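Local coordinates for protein peptidyl-prolyl cis-trans isomerase cyclophilin-type (Toxoplasma gondii, PDB 3BO7) that probably catalyses the cis-trans isomerisation of peptide bonds preceding proline, so assisting protein folding, and binds the immunosuppressant cyclosporin A, at residues Thr46-Cys51 and Pro164-Ile169; Gly59-Leu64 and Pro77-Gly82; Leu97-Ile102 and His128-His133; Gly103-Ala108 and Phe119-Lys124. All coordinates share one frame; numbering follows the deposited sequence. Where two conformers were deposited one is given.

Interaction 1. Residues Thr46-Cys51 and Pro164-Ile169; sequences TIFHRC and PKVEEI
Ile47 and Lys165 form a single backbone bridge, their CA atoms 4.3 Å apart, flanked by two hydrogen bonds: Val166 N donates to Thr46 O at 2.9 Å and Phe48 N to Pro164 O at 2.9 Å. Both donors lie nearly along the C=O axis, and the first bond is the straighter, 165° at the hydrogen against 149°. Pro164 O lies at the edge of the Phe48 ring, close to its plane. Phe48 CG stands anti to the carbonyl carbon (chi1 -73°); the side chain crosses Pro164 at about a right angle, with Phe48 CD2 4.1 Å from Pro164 CB. Its CE2 reaches Val166 CG2 at 4.0 Å. Thr46 and Val166 lie side by side and point the same way, while Ile47 CG2 rests against Lys165 CB at 3.9 Å. The polar ends look outside the pair: Lys165 NZ forms a salt bridge with Asp45, and Thr46 OG1 bonds Phe43 O. The bridge joins the beginnings of the outermost strands of the sheet, 48-52 and 166-171, as expected where a cyclophilin barrel closes; Phe48 also packs on Ile57 of strand 56-59, and its ring meets Trp149 of helix 143-149.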
loop_
_atom_site.group_PDB
_atom_site.type_symbol
_atom_site.label_atom_id
_atom_site.label_comp_id
_atom_site.label_asym_id
_atom_site.label_seq_id
_atom_site.Cartn_x
_atom_site.Cartn_y
_atom_site.Cartn_z
ATOM N N THR A 46 1.608 -10.482 5.583
ATOM C CA THR A 46 2.457 -9.294 5.658
ATOM C C THR A 46 1.906 -8.336 6.720
ATOM O O THR A 46 0.718 -8.381 7.063
ATOM C CB THR A 46 2.621 -8.561 4.294
ATOM O OG1 THR A 46 1.350 -8.092 3.822
ATOM C CG2 THR A 46 3.257 -9.484 3.260
ATOM N N ILE A 47 2.783 -7.482 7.240
ATOM C CA ILE A 47 2.427 -6.543 8.298
ATOM C C ILE A 47 2.494 -5.090 7.829
ATOM O O ILE A 47 2.925 -4.805 6.715
ATOM C CB ILE A 47 3.334 -6.727 9.551
ATOM C CG1 ILE A 47 4.817 -6.667 9.171
ATOM C CG2 ILE A 47 2.989 -8.024 10.292
ATOM C CD1 ILE A 47 5.746 -6.576 10.374
ATOM N N PHE A 48 2.033 -4.184 8.684
ATOM C CA PHE A 48 2.291 -2.761 8.513
ATOM C C PHE A 48 3.426 -2.394 9.470
ATOM O O PHE A 48 3.205 -2.181 10.665
ATOM C CB PHE A 48 1.023 -1.933 8.750
ATOM C CG PHE A 48 0.015 -2.040 7.639
ATOM C CD1 PHE A 48 -0.048 -1.067 6.647
ATOM C CD2 PHE A 48 -0.861 -3.120 7.573
ATOM C CE1 PHE A 48 -0.976 -1.158 5.612
ATOM C CE2 PHE A 48 -1.793 -3.229 6.542
ATOM C CZ PHE A 48 -1.850 -2.242 5.554
ATOM N N HIS A 49 4.644 -2.341 8.916
ATOM C CA HIS A 49 5.898 -2.393 9.686
ATOM C C HIS A 49 6.508 -1.034 9.991
ATOM O O HIS A 49 7.501 -0.949 10.698
ATOM C CB HIS A 49 6.935 -3.227 8.926
ATOM C CG HIS A 49 7.482 -2.537 7.716
ATOM N ND1 HIS A 49 6.857 -2.581 6.488
ATOM C CD2 HIS A 49 8.577 -1.759 7.554
ATOM C CE1 HIS A 49 7.554 -1.873 5.618
ATOM N NE2 HIS A 49 8.603 -1.365 6.239
ATOM N N ARG A 50 5.956 0.019 9.415
ATOM C CA ARG A 50 6.436 1.361 9.691
ATOM C C ARG A 50 5.239 2.311 9.774
ATOM O O ARG A 50 4.428 2.393 8.847
ATOM C CB ARG A 50 7.466 1.806 8.646
ATOM C CG ARG A 50 7.995 3.225 8.859
ATOM C CD ARG A 50 9.270 3.499 8.063
ATOM N NE ARG A 50 9.546 4.933 7.981
ATOM C CZ ARG A 50 9.230 5.710 6.945
ATOM N NH1 ARG A 50 8.631 5.196 5.877
ATOM N NH2 ARG A 50 9.512 7.006 6.971
ATOM N N CYS A 51 5.141 3.018 10.895
ATOM C CA CYS A 51 3.956 3.810 11.220
ATOM C C CYS A 51 4.379 5.100 11.905
ATOM O O CYS A 51 4.913 5.077 13.023
ATOM C CB CYS A 51 3.005 3.001 12.120
ATOM S SG CYS A 51 1.457 3.827 12.571
ATOM N N PRO A 164 -0.430 -4.208 12.708
ATOM C CA PRO A 164 -1.564 -4.839 12.034
ATOM C C PRO A 164 -1.052 -5.786 10.957
ATOM O O PRO A 164 -0.151 -5.427 10.183
ATOM C CB PRO A 164 -2.301 -3.657 11.392
ATOM C CG PRO A 164 -1.883 -2.467 12.175
ATOM C CD PRO A 164 -0.468 -2.738 12.588
ATOM N N LYS A 165 -1.611 -6.991 10.929
ATOM C CA LYS A 165 -1.204 -8.017 9.976
ATOM C C LYS A 165 -2.364 -8.333 9.032
ATOM O O LYS A 165 -3.505 -8.499 9.476
ATOM C CB LYS A 165 -0.731 -9.278 10.716
ATOM C CG LYS A 165 -0.219 -10.398 9.813
ATOM C CD LYS A 165 0.355 -11.581 10.613
ATOM C CE LYS A 165 -0.729 -12.420 11.296
ATOM N NZ LYS A 165 -1.631 -13.109 10.314
ATOM N N VAL A 166 -2.061 -8.397 7.735
ATOM C CA VAL A 166 -3.056 -8.693 6.707
ATOM C C VAL A 166 -3.490 -10.150 6.820
ATOM O O VAL A 166 -2.666 -11.060 6.690
ATOM C CB VAL A 166 -2.515 -8.405 5.266
ATOM C CG1 VAL A 166 -3.517 -8.828 4.203
ATOM C CG2 VAL A 166 -2.149 -6.929 5.100
ATOM N N GLU A 167 -4.783 -10.355 7.081
ATOM C CA GLU A 167 -5.387 -11.686 7.090
ATOM C C GLU A 167 -5.701 -12.128 5.665
ATOM O O GLU A 167 -5.434 -13.267 5.279
ATOM C CB GLU A 167 -6.646 -11.712 7.970
ATOM C CG GLU A 167 -6.347 -11.925 9.449
ATOM C CD GLU A 167 -7.490 -11.541 10.384
ATOM O OE1 GLU A 167 -7.304 -11.692 11.611
ATOM O OE2 GLU A 167 -8.561 -11.089 9.916
ATOM N N GLU A 168 -6.245 -11.207 4.879
ATOM C CA GLU A 168 -6.581 -11.482 3.487
ATOM C C GLU A 168 -6.929 -10.204 2.770
ATOM O O GLU A 168 -7.223 -9.185 3.398
ATOM C CB GLU A 168 -7.780 -12.439 3.384
ATOM C CG GLU A 168 -9.071 -11.854 3.948
ATOM C CD GLU A 168 -10.284 -12.721 3.697
ATOM O OE1 GLU A 168 -10.207 -13.666 2.879
ATOM O OE2 GLU A 168 -11.328 -12.449 4.325
ATOM N N ILE A 169 -6.915 -10.283 1.445
ATOM C CA ILE A 169 -7.400 -9.206 0.603
ATOM C C ILE A 169 -8.513 -9.748 -0.289
ATOM O O ILE A 169 -8.324 -10.730 -1.022
ATOM C CB ILE A 169 -6.261 -8.542 -0.208
ATOM C CG1 ILE A 169 -5.174 -8.025 0.752
ATOM C CG2 ILE A 169 -6.812 -7.419 -1.086
ATOM C CD1 ILE A 169 -4.039 -7.247 0.092
#

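Interaction 2. Residues Gly59-Leu64 and Pro77-Gly82; sequences GGRAEL and PRSISG. With SO4 (sulfate ion), chain L.
Glu63 and Ser79 link two parts of the long loop that follows strand 56-59 in the cyclophilin fold, the first containing a short 3-10 turn at Ala62-Leu64. Hydrogen bonding carries most of the contact. The Ser79 hydroxyl works both ways: OG accepts from Ala62 N in a long bond of 3.3 Å and donates to Glu63 OE1 at 2.9 Å, using the syn lone pair of that oxygen. The other carboxylate oxygen, Glu63 OE2, takes the backbone Ser79 N at 2.9 Å, this donor standing 49° out of the carboxylate plane. One residue thus fixes both oxygens. A bend in the glutamate chain (chi2 83°) sets CD back against the 77-82 backbone, and a water bonded to OE2 makes a weak second bond to Ser79 O.

Packing is slight: Ala62 CB rests 3.6 Å from the backbone carbonyl carbon, Arg78 C, and Tyr42 packs against both Ala62 and Ser79.

Charge adds a further layer on the 59-64 side. Glu63 OE1 lies over the centre of the Arg61 guanidinium face, a long salt bridge in which no N-H points at the oxygen, while Arg61 NH1 has a second acidic partner in Glu118. The Arg61 chain is extended from CG to NE, and a sulfate ion, probably from the crystallisation liquor, lies at the edge of the guanidinium. There Arg61 NE donates to sulfate O1 at 2.7 Å, with 166° at the hydrogen, and Arg61 NH2 adds a weak bond to the same oxygen at 3.4 Å.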
loop_
_atom_site.group_PDB
_atom_site.type_symbol
_atom_site.label_atom_id
_atom_site.label_comp_id
_atom_site.label_asym_id
_atom_site.label_seq_id
_atom_site.Cartn_x
_atom_site.Cartn_y
_atom_site.Cartn_z
ATOM N N GLY A 59 3.305 -0.728 4.398
ATOM C CA GLY A 59 3.209 -2.198 4.369
ATOM C C GLY A 59 3.694 -2.826 3.069
ATOM O O GLY A 59 4.360 -2.175 2.272
ATOM N N GLY A 60 3.386 -4.103 2.874
ATOM C CA GLY A 60 3.659 -4.801 1.614
ATOM C C GLY A 60 5.025 -5.442 1.439
ATOM O O GLY A 60 5.364 -5.886 0.340
ATOM N N ARG A 61 5.818 -5.484 2.508
ATOM C CA ARG A 61 7.163 -6.043 2.432
ATOM C C ARG A 61 7.174 -7.567 2.610
ATOM O O ARG A 61 6.915 -8.076 3.701
ATOM C CB ARG A 61 8.097 -5.365 3.441
ATOM C CG ARG A 61 9.545 -5.802 3.291
ATOM C CD ARG A 61 10.553 -4.806 3.848
ATOM N NE ARG A 61 11.908 -5.330 3.676
ATOM C CZ ARG A 61 12.670 -5.116 2.603
ATOM N NH1 ARG A 61 12.226 -4.360 1.601
ATOM N NH2 ARG A 61 13.882 -5.652 2.535
ATOM N N ALA A 62 7.469 -8.285 1.527
ATOM C CA ALA A 62 7.545 -9.748 1.548
ATOM C C ALA A 62 8.527 -10.285 2.601
ATOM O O ALA A 62 8.235 -11.267 3.293
ATOM C CB ALA A 62 7.907 -10.273 0.172
ATOM N N GLU A 63 9.671 -9.613 2.731
ATOM C CA GLU A 63 10.723 -9.995 3.673
ATOM C C GLU A 63 10.284 -10.001 5.142
ATOM O O GLU A 63 10.919 -10.658 5.971
ATOM C CB GLU A 63 11.945 -9.089 3.505
ATOM C CG GLU A 63 12.699 -9.261 2.176
ATOM C CD GLU A 63 12.097 -8.478 1.013
ATOM O OE1 GLU A 63 11.027 -7.843 1.164
ATOM O OE2 GLU A 63 12.706 -8.494 -0.072
ATOM N N LEU A 64 9.206 -9.277 5.454
ATOM C CA LEU A 64 8.711 -9.164 6.825
ATOM C C LEU A 64 7.411 -9.935 7.069
ATOM O O LEU A 64 6.799 -9.815 8.136
ATOM C CB LEU A 64 8.532 -7.693 7.209
ATOM C CG LEU A 64 9.787 -6.816 7.291
ATOM C CD1 LEU A 64 9.380 -5.390 7.550
ATOM C CD2 LEU A 64 10.765 -7.290 8.365
ATOM N N PRO A 77 9.749 -15.058 -0.730
ATOM C CA PRO A 77 10.461 -14.490 0.421
ATOM C C PRO A 77 10.974 -13.058 0.210
ATOM O O PRO A 77 11.047 -12.299 1.176
ATOM C CB PRO A 77 11.622 -15.468 0.639
ATOM C CG PRO A 77 11.860 -16.090 -0.691
ATOM C CD PRO A 77 10.530 -16.124 -1.395
ATOM N N ARG A 78 11.339 -12.700 -1.023
ATOM C CA ARG A 78 11.732 -11.320 -1.331
ATOM C C ARG A 78 10.635 -10.565 -2.088
ATOM O O ARG A 78 9.781 -11.179 -2.743
ATOM C CB ARG A 78 13.080 -11.249 -2.074
ATOM C CG ARG A 78 13.062 -11.658 -3.527
ATOM C CD ARG A 78 14.375 -11.280 -4.242
ATOM N NE ARG A 78 15.490 -12.151 -3.848
ATOM C CZ ARG A 78 16.404 -12.660 -4.678
ATOM N NH1 ARG A 78 16.361 -12.407 -5.985
ATOM N NH2 ARG A 78 17.363 -13.442 -4.195
ATOM N N SER A 79 10.671 -9.235 -1.987
ATOM C CA SER A 79 9.691 -8.375 -2.629
ATOM C C SER A 79 9.834 -8.409 -4.148
ATOM O O SER A 79 10.936 -8.303 -4.693
ATOM C CB SER A 79 9.792 -6.943 -2.102
ATOM O OG SER A 79 9.209 -6.827 -0.817
ATOM N N ILE A 80 8.700 -8.578 -4.811
ATOM C CA ILE A 80 8.624 -8.650 -6.258
ATOM C C ILE A 80 7.397 -7.856 -6.687
ATOM O O ILE A 80 6.516 -7.592 -5.865
ATOM C CB ILE A 80 8.475 -10.122 -6.749
ATOM C CG1 ILE A 80 7.421 -10.875 -5.916
ATOM C CG2 ILE A 80 9.836 -10.840 -6.741
ATOM C CD1 ILE A 80 6.896 -12.146 -6.566
ATOM N N SER A 81 7.338 -7.469 -7.958
ATOM C CA SER A 81 6.102 -6.943 -8.509
ATOM C C SER A 81 5.199 -8.118 -8.905
ATOM O O SER A 81 5.630 -9.274 -8.869
ATOM C CB SER A 81 6.384 -6.044 -9.708
ATOM O OG SER A 81 6.851 -6.797 -10.805
ATOM N N GLY A 82 3.958 -7.816 -9.286
ATOM C CA GLY A 82 3.009 -8.838 -9.718
ATOM C C GLY A 82 3.208 -9.385 -11.124
ATOM O O GLY A 82 2.574 -10.368 -11.489
HETATM S S SO4 L . 14.483 -7.099 6.016
HETATM O O1 SO4 L . 13.170 -6.510 5.757
HETATM O O2 SO4 L . 14.568 -7.504 7.416
HETATM O O3 SO4 L . 14.726 -8.263 5.168
HETATM O O4 SO4 L . 15.497 -6.089 5.733
HETATM O O HOH W 1 13.247 -7.212 -2.598
#

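Interaction 3. Residues Leu97-Ile102 and His128-His133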
loop_
_atom_site.group_PDB
_atom_site.type_symbol
_atom_site.label_atom_id
_atom_site.label_comp_id
_atom_site.label_asym_id
_atom_site.label_seq_id
_atom_site.Cartn_x
_atom_site.Cartn_y
_atom_site.Cartn_z
ATOM N N LEU A 97 -3.747 13.313 -9.260
ATOM C CA LEU A 97 -3.409 12.451 -8.133
ATOM C C LEU A 97 -2.260 13.022 -7.304
ATOM O O LEU A 97 -1.091 12.978 -7.709
ATOM C CB LEU A 97 -3.086 11.030 -8.607
ATOM C CG LEU A 97 -4.247 10.216 -9.181
ATOM C CD1 LEU A 97 -3.756 8.856 -9.646
ATOM C CD2 LEU A 97 -5.379 10.085 -8.170
ATOM N N VAL A 98 -2.623 13.555 -6.138
ATOM C CA VAL A 98 -1.689 14.192 -5.213
ATOM C C VAL A 98 -1.836 13.607 -3.797
ATOM O O VAL A 98 -2.905 13.100 -3.441
ATOM C CB VAL A 98 -1.850 15.733 -5.202
ATOM C CG1 VAL A 98 -1.484 16.319 -6.574
ATOM C CG2 VAL A 98 -3.269 16.149 -4.789
ATOM N N HIS A 99 -0.756 13.658 -3.011
ATOM C CA HIS A 99 -0.749 13.118 -1.651
ATOM C C HIS A 99 -1.422 14.097 -0.697
ATOM O O HIS A 99 -0.798 14.621 0.228
ATOM C CB HIS A 99 0.680 12.799 -1.185
ATOM C CG HIS A 99 1.395 11.820 -2.064
ATOM N ND1 HIS A 99 2.040 12.194 -3.223
ATOM C CD2 HIS A 99 1.534 10.478 -1.971
ATOM C CE1 HIS A 99 2.564 11.127 -3.795
ATOM N NE2 HIS A 99 2.272 10.072 -3.055
ATOM N N GLN A 100 -2.706 14.335 -0.930
ATOM C CA GLN A 100 -3.460 15.291 -0.140
ATOM C C GLN A 100 -4.471 14.571 0.725
ATOM O O GLN A 100 -5.267 13.772 0.236
ATOM C CB GLN A 100 -4.161 16.279 -1.060
ATOM C CG GLN A 100 -4.816 17.443 -0.350
ATOM C CD GLN A 100 -5.174 18.575 -1.302
ATOM O OE1 GLN A 100 -6.297 19.089 -1.276
ATOM N NE2 GLN A 100 -4.219 18.974 -2.142
ATOM N N GLY A 101 -4.422 14.853 2.023
ATOM C CA GLY A 101 -5.412 14.350 2.960
ATOM C C GLY A 101 -5.189 12.912 3.373
ATOM O O GLY A 101 -4.210 12.272 2.970
ATOM N N ILE A 102 -6.113 12.410 4.181
ATOM C CA ILE A 102 -6.053 11.050 4.711
ATOM C C ILE A 102 -6.417 10.006 3.646
ATOM O O ILE A 102 -7.261 10.254 2.783
ATOM C CB ILE A 102 -6.980 10.918 5.967
ATOM C CG1 ILE A 102 -6.849 9.539 6.625
ATOM C CG2 ILE A 102 -8.445 11.267 5.613
ATOM C CD1 ILE A 102 -7.298 9.500 8.065
ATOM N N HIS A 128 5.109 16.756 -0.734
ATOM C CA HIS A 128 6.523 16.702 -1.139
ATOM C C HIS A 128 6.830 15.353 -1.815
ATOM O O HIS A 128 7.873 15.198 -2.461
ATOM C CB HIS A 128 7.458 16.961 0.056
ATOM C CG HIS A 128 7.288 15.989 1.186
ATOM N ND1 HIS A 128 6.294 16.114 2.135
ATOM C CD2 HIS A 128 7.980 14.868 1.511
ATOM C CE1 HIS A 128 6.384 15.115 2.999
ATOM N NE2 HIS A 128 7.395 14.341 2.640
ATOM N N LEU A 129 5.908 14.393 -1.675
ATOM C CA LEU A 129 6.032 13.073 -2.307
ATOM C C LEU A 129 5.440 13.010 -3.722
ATOM O O LEU A 129 5.676 12.041 -4.450
ATOM C CB LEU A 129 5.465 11.953 -1.410
ATOM C CG LEU A 129 6.025 11.886 0.019
ATOM C CD1 LEU A 129 5.417 10.742 0.821
ATOM C CD2 LEU A 129 7.544 11.783 0.012
ATOM N N ASN A 130 4.697 14.048 -4.115
ATOM C CA ASN A 130 4.151 14.132 -5.463
ATOM C C ASN A 130 5.254 13.974 -6.513
ATOM O O ASN A 130 6.340 14.539 -6.375
ATOM C CB ASN A 130 3.406 15.449 -5.687
ATOM C CG ASN A 130 2.180 15.608 -4.794
ATOM O OD1 ASN A 130 1.722 14.663 -4.146
ATOM N ND2 ASN A 130 1.642 16.823 -4.760
ATOM N N ASN A 131 4.962 13.208 -7.562
ATOM C CA ASN A 131 5.924 12.942 -8.641
ATOM C C ASN A 131 7.206 12.234 -8.166
ATOM O O ASN A 131 8.236 12.288 -8.834
ATOM C CB ASN A 131 6.249 14.226 -9.431
ATOM C CG ASN A 131 5.007 14.927 -9.933
ATOM O OD1 ASN A 131 4.229 14.345 -10.682
ATOM N ND2 ASN A 131 4.807 16.182 -9.516
ATOM N N LYS A 132 7.135 11.602 -6.997
ATOM C CA LYS A 132 8.198 10.727 -6.518
ATOM C C LYS A 132 7.644 9.334 -6.241
ATOM O O LYS A 132 8.385 8.349 -6.275
ATOM C CB LYS A 132 8.844 11.292 -5.254
ATOM C CG LYS A 132 9.670 12.563 -5.467
ATOM C CD LYS A 132 11.119 12.258 -5.787
ATOM C CE LYS A 132 11.993 13.448 -5.431
ATOM N NZ LYS A 132 13.267 13.472 -6.206
ATOM N N HIS A 133 6.340 9.271 -5.958
ATOM C CA HIS A 133 5.659 8.032 -5.612
ATOM C C HIS A 133 4.367 7.845 -6.426
ATOM O O HIS A 133 3.546 8.766 -6.522
ATOM C CB HIS A 133 5.386 8.000 -4.103
ATOM C CG HIS A 133 6.634 8.037 -3.276
ATOM N ND1 HIS A 133 7.303 6.896 -2.880
ATOM C CD2 HIS A 133 7.361 9.078 -2.808
ATOM C CE1 HIS A 133 8.379 7.235 -2.195
ATOM N NE2 HIS A 133 8.440 8.553 -2.139
#
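His99 and Asn130 both carry CG anti to their own carbonyl carbon, chi1 -58° and -64°, and the small second torsion of the asparagine (chi2 -12°) turns its OD1 toward the histidine. The two side chains slide past each other in opposite directions, ring and amide nearly coplanar. Asn130 OD1 is consequently gripped twice by one residue: His99 ND1 donates at 2.7 Å in the carbonyl plane and close to the plane of its own ring, and His99 N donates at 2.9 Å, tilted slightly from the carbonyl plane. Both bonds are nearly straight. The other branch of the amide, ND2, lies 3.6 Å from Val98 CG1 and bonds Glu127, so the amide is held at both polar atoms and its flip is well defined.

The histidine ring is also covered on one face, where Leu129 CB stands over the centre in a CH-pi contact, 3.9 Å from the centroid. His133 CB comes within 3.9 Å of His99 NE2, which bonds Ser106 OG of strand 104-107. His99 is the centre of an inverse gamma turn, closed by a weak bond from Gln100 N to Val98 O.

Segment 128-133, pinned in this way, forms part of the cyclosporin-binding surface: His128 NE2 bonds the backbone of the bound peptide, and Leu129 and His133 pack on its modified side chains, as is characteristic of the cyclophilin ligand pocket.

Interaction 4. Residues Gly103-Ala108 and Phe119-Lys124; sequences GVLSMA and FFITFK
Ser106 and Phe120 form the central hydrogen-bonded pair of an antiparallel beta hairpin, strands 104-107 and 119-122, flanked by the non-hydrogen-bonded pairs Leu105-Ile121 and Met107-Phe119. Phe120 N donates to Ser106 O at 2.8 Å and Ser106 N to Phe120 O at 3.0 Å. Thr122 N meets a lone pair of Val104 O, while Thr122 clasps the start of the other strand, its O taking Gly103 N at 2.9 Å and its OG1 taking Val104 N at 3.1 Å; the same hydroxyl bonds Gly101 O. The first torsion of Phe120, 59°, sets CG between the backbone N and carbonyl carbon, and the ring lies over the serine: Ser106 CB stands 3.3 Å above its plane, offset toward the rim. Met107 O approaches the edge of that ring, 3.4 Å from Phe120 CE2. On the other face Leu105 CD1 touches Phe119 CD1 at 3.5 Å and Ile121 CG1 at 3.9 Å, in a layer that continues to Leu18 and Ile20 of strand 16-22. The two faces divide the work as in a cyclophilin barrel: one packs the core, while Phe120, edge-to-face with His133, packs on a modified side chain of bound cyclosporin in the ligand pocket.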
loop_
_atom_site.group_PDB
_atom_site.type_symbol
_atom_site.label_atom_id
_atom_site.label_comp_id
_atom_site.label_asym_id
_atom_site.label_seq_id
_atom_site.Cartn_x
_atom_site.Cartn_y
_atom_site.Cartn_z
ATOM N N GLY A 103 -5.755 8.854 3.687
ATOM C CA GLY A 103 -6.200 7.698 2.916
ATOM C C GLY A 103 -5.726 7.560 1.481
ATOM O O GLY A 103 -6.298 6.773 0.723
ATOM N N VAL A 104 -4.693 8.309 1.099
ATOM C CA VAL A 104 -4.090 8.149 -0.220
ATOM C C VAL A 104 -3.261 6.852 -0.236
ATOM O O VAL A 104 -2.453 6.606 0.671
ATOM C CB VAL A 104 -3.229 9.387 -0.615
ATOM C CG1 VAL A 104 -2.522 9.178 -1.945
ATOM C CG2 VAL A 104 -4.082 10.659 -0.661
ATOM N N LEU A 105 -3.485 6.013 -1.246
ATOM C CA LEU A 105 -2.696 4.795 -1.407
ATOM C C LEU A 105 -1.618 5.012 -2.464
ATOM O O LEU A 105 -1.896 5.334 -3.631
ATOM C CB LEU A 105 -3.575 3.579 -1.737
ATOM C CG LEU A 105 -2.850 2.259 -2.063
ATOM C CD1 LEU A 105 -2.095 1.707 -0.848
ATOM C CD2 LEU A 105 -3.797 1.198 -2.608
ATOM N N SER A 106 -0.373 4.825 -2.042
ATOM C CA SER A 106 0.769 5.170 -2.863
ATOM C C SER A 106 1.906 4.141 -2.746
ATOM O O SER A 106 1.936 3.348 -1.803
ATOM C CB SER A 106 1.238 6.564 -2.474
ATOM O OG SER A 106 2.177 7.059 -3.398
ATOM N N MET A 107 2.823 4.153 -3.715
ATOM C CA MET A 107 3.949 3.201 -3.751
ATOM C C MET A 107 5.189 3.692 -3.004
ATOM O O MET A 107 5.659 4.803 -3.223
ATOM C CB MET A 107 4.351 2.872 -5.199
ATOM C CG MET A 107 3.400 1.965 -5.979
ATOM S SD MET A 107 3.077 0.349 -5.212
ATOM C CE MET A 107 4.692 -0.439 -5.259
ATOM N N ALA A 108 5.714 2.855 -2.120
ATOM C CA ALA A 108 7.049 3.052 -1.576
ATOM C C ALA A 108 8.095 2.657 -2.641
ATOM O O ALA A 108 7.834 1.802 -3.500
ATOM C CB ALA A 108 7.220 2.234 -0.315
ATOM N N PHE A 119 3.907 -0.380 -0.106
ATOM C CA PHE A 119 2.998 0.729 -0.302
ATOM C C PHE A 119 2.784 1.450 1.013
ATOM O O PHE A 119 3.164 0.962 2.066
ATOM C CB PHE A 119 1.662 0.221 -0.869
ATOM C CG PHE A 119 0.986 -0.786 0.017
ATOM C CD1 PHE A 119 0.088 -0.371 1.007
ATOM C CD2 PHE A 119 1.279 -2.147 -0.104
ATOM C CE1 PHE A 119 -0.518 -1.296 1.845
ATOM C CE2 PHE A 119 0.678 -3.081 0.737
ATOM C CZ PHE A 119 -0.223 -2.656 1.704
ATOM N N PHE A 120 2.175 2.628 0.941
ATOM C CA PHE A 120 1.770 3.343 2.144
ATOM C C PHE A 120 0.386 3.951 2.009
ATOM O O PHE A 120 -0.114 4.185 0.904
ATOM C CB PHE A 120 2.799 4.406 2.552
ATOM C CG PHE A 120 3.075 5.457 1.510
ATOM C CD1 PHE A 120 2.592 6.752 1.670
ATOM C CD2 PHE A 120 3.860 5.174 0.401
ATOM C CE1 PHE A 120 2.873 7.744 0.727
ATOM C CE2 PHE A 120 4.140 6.150 -0.544
ATOM C CZ PHE A 120 3.652 7.445 -0.377
ATOM N N ILE A 121 -0.237 4.187 3.152
ATOM C CA ILE A 121 -1.486 4.930 3.182
ATOM C C ILE A 121 -1.280 6.151 4.060
ATOM O O ILE A 121 -0.781 6.044 5.191
ATOM C CB ILE A 121 -2.671 4.060 3.657
ATOM C CG1 ILE A 121 -2.713 2.751 2.855
ATOM C CG2 ILE A 121 -3.980 4.819 3.494
ATOM C CD1 ILE A 121 -3.692 1.720 3.357
ATOM N N THR A 122 -1.634 7.316 3.532
ATOM C CA THR A 122 -1.394 8.567 4.242
ATOM C C THR A 122 -2.331 8.741 5.431
ATOM O O THR A 122 -3.492 8.332 5.377
ATOM C CB THR A 122 -1.522 9.799 3.317
ATOM O OG1 THR A 122 -2.905 10.048 3.016
ATOM C CG2 THR A 122 -0.728 9.599 2.028
ATOM N N PHE A 123 -1.811 9.342 6.499
ATOM C CA PHE A 123 -2.637 9.852 7.590
ATOM C C PHE A 123 -3.002 11.322 7.333
ATOM O O PHE A 123 -4.070 11.791 7.750
ATOM C CB PHE A 123 -1.922 9.698 8.947
ATOM C CG PHE A 123 -1.699 8.255 9.370
ATOM C CD1 PHE A 123 -2.724 7.310 9.279
ATOM C CD2 PHE A 123 -0.482 7.858 9.894
ATOM C CE1 PHE A 123 -2.521 5.988 9.682
ATOM C CE2 PHE A 123 -0.274 6.547 10.304
ATOM C CZ PHE A 123 -1.294 5.608 10.190
ATOM N N LYS A 124 -2.100 12.037 6.657
ATOM C CA LYS A 124 -2.346 13.422 6.254
ATOM C C LYS A 124 -1.514 13.786 5.033
ATOM O O LYS A 124 -0.722 12.978 4.548
ATOM C CB LYS A 124 -2.085 14.406 7.406
ATOM C CG LYS A 124 -2.633 15.826 7.155
ATOM C CD LYS A 124 -4.094 15.826 6.655
ATOM C CE LYS A 124 -4.444 17.123 5.933
ATOM N NZ LYS A 124 -5.815 17.081 5.357
#

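In the fold
Interactions 1, 3 and 4 are buried, whereas interaction 2 lies partly at the surface, among charges, a water and a sulfate. Interactions 1 and 4 belong to the same sheet: 46-51 with 164-169 joins its outermost strands through one bridge, and 103-108 with 119-124 pairs two inner strands. They meet where Phe48 CE1 touches Phe119 CE1 at 3.8 Å. Interaction 3 is buried yet polar, turning on one histidine and one amide, whereas interaction 4 combines backbone bonds with aromatic and aliphatic packing. Their centres are about 8 Å apart, and a probable hydrogen bond from His133 ND1 to Met107 O ties them. Interaction 2 sits across the chain's centre from interaction 3.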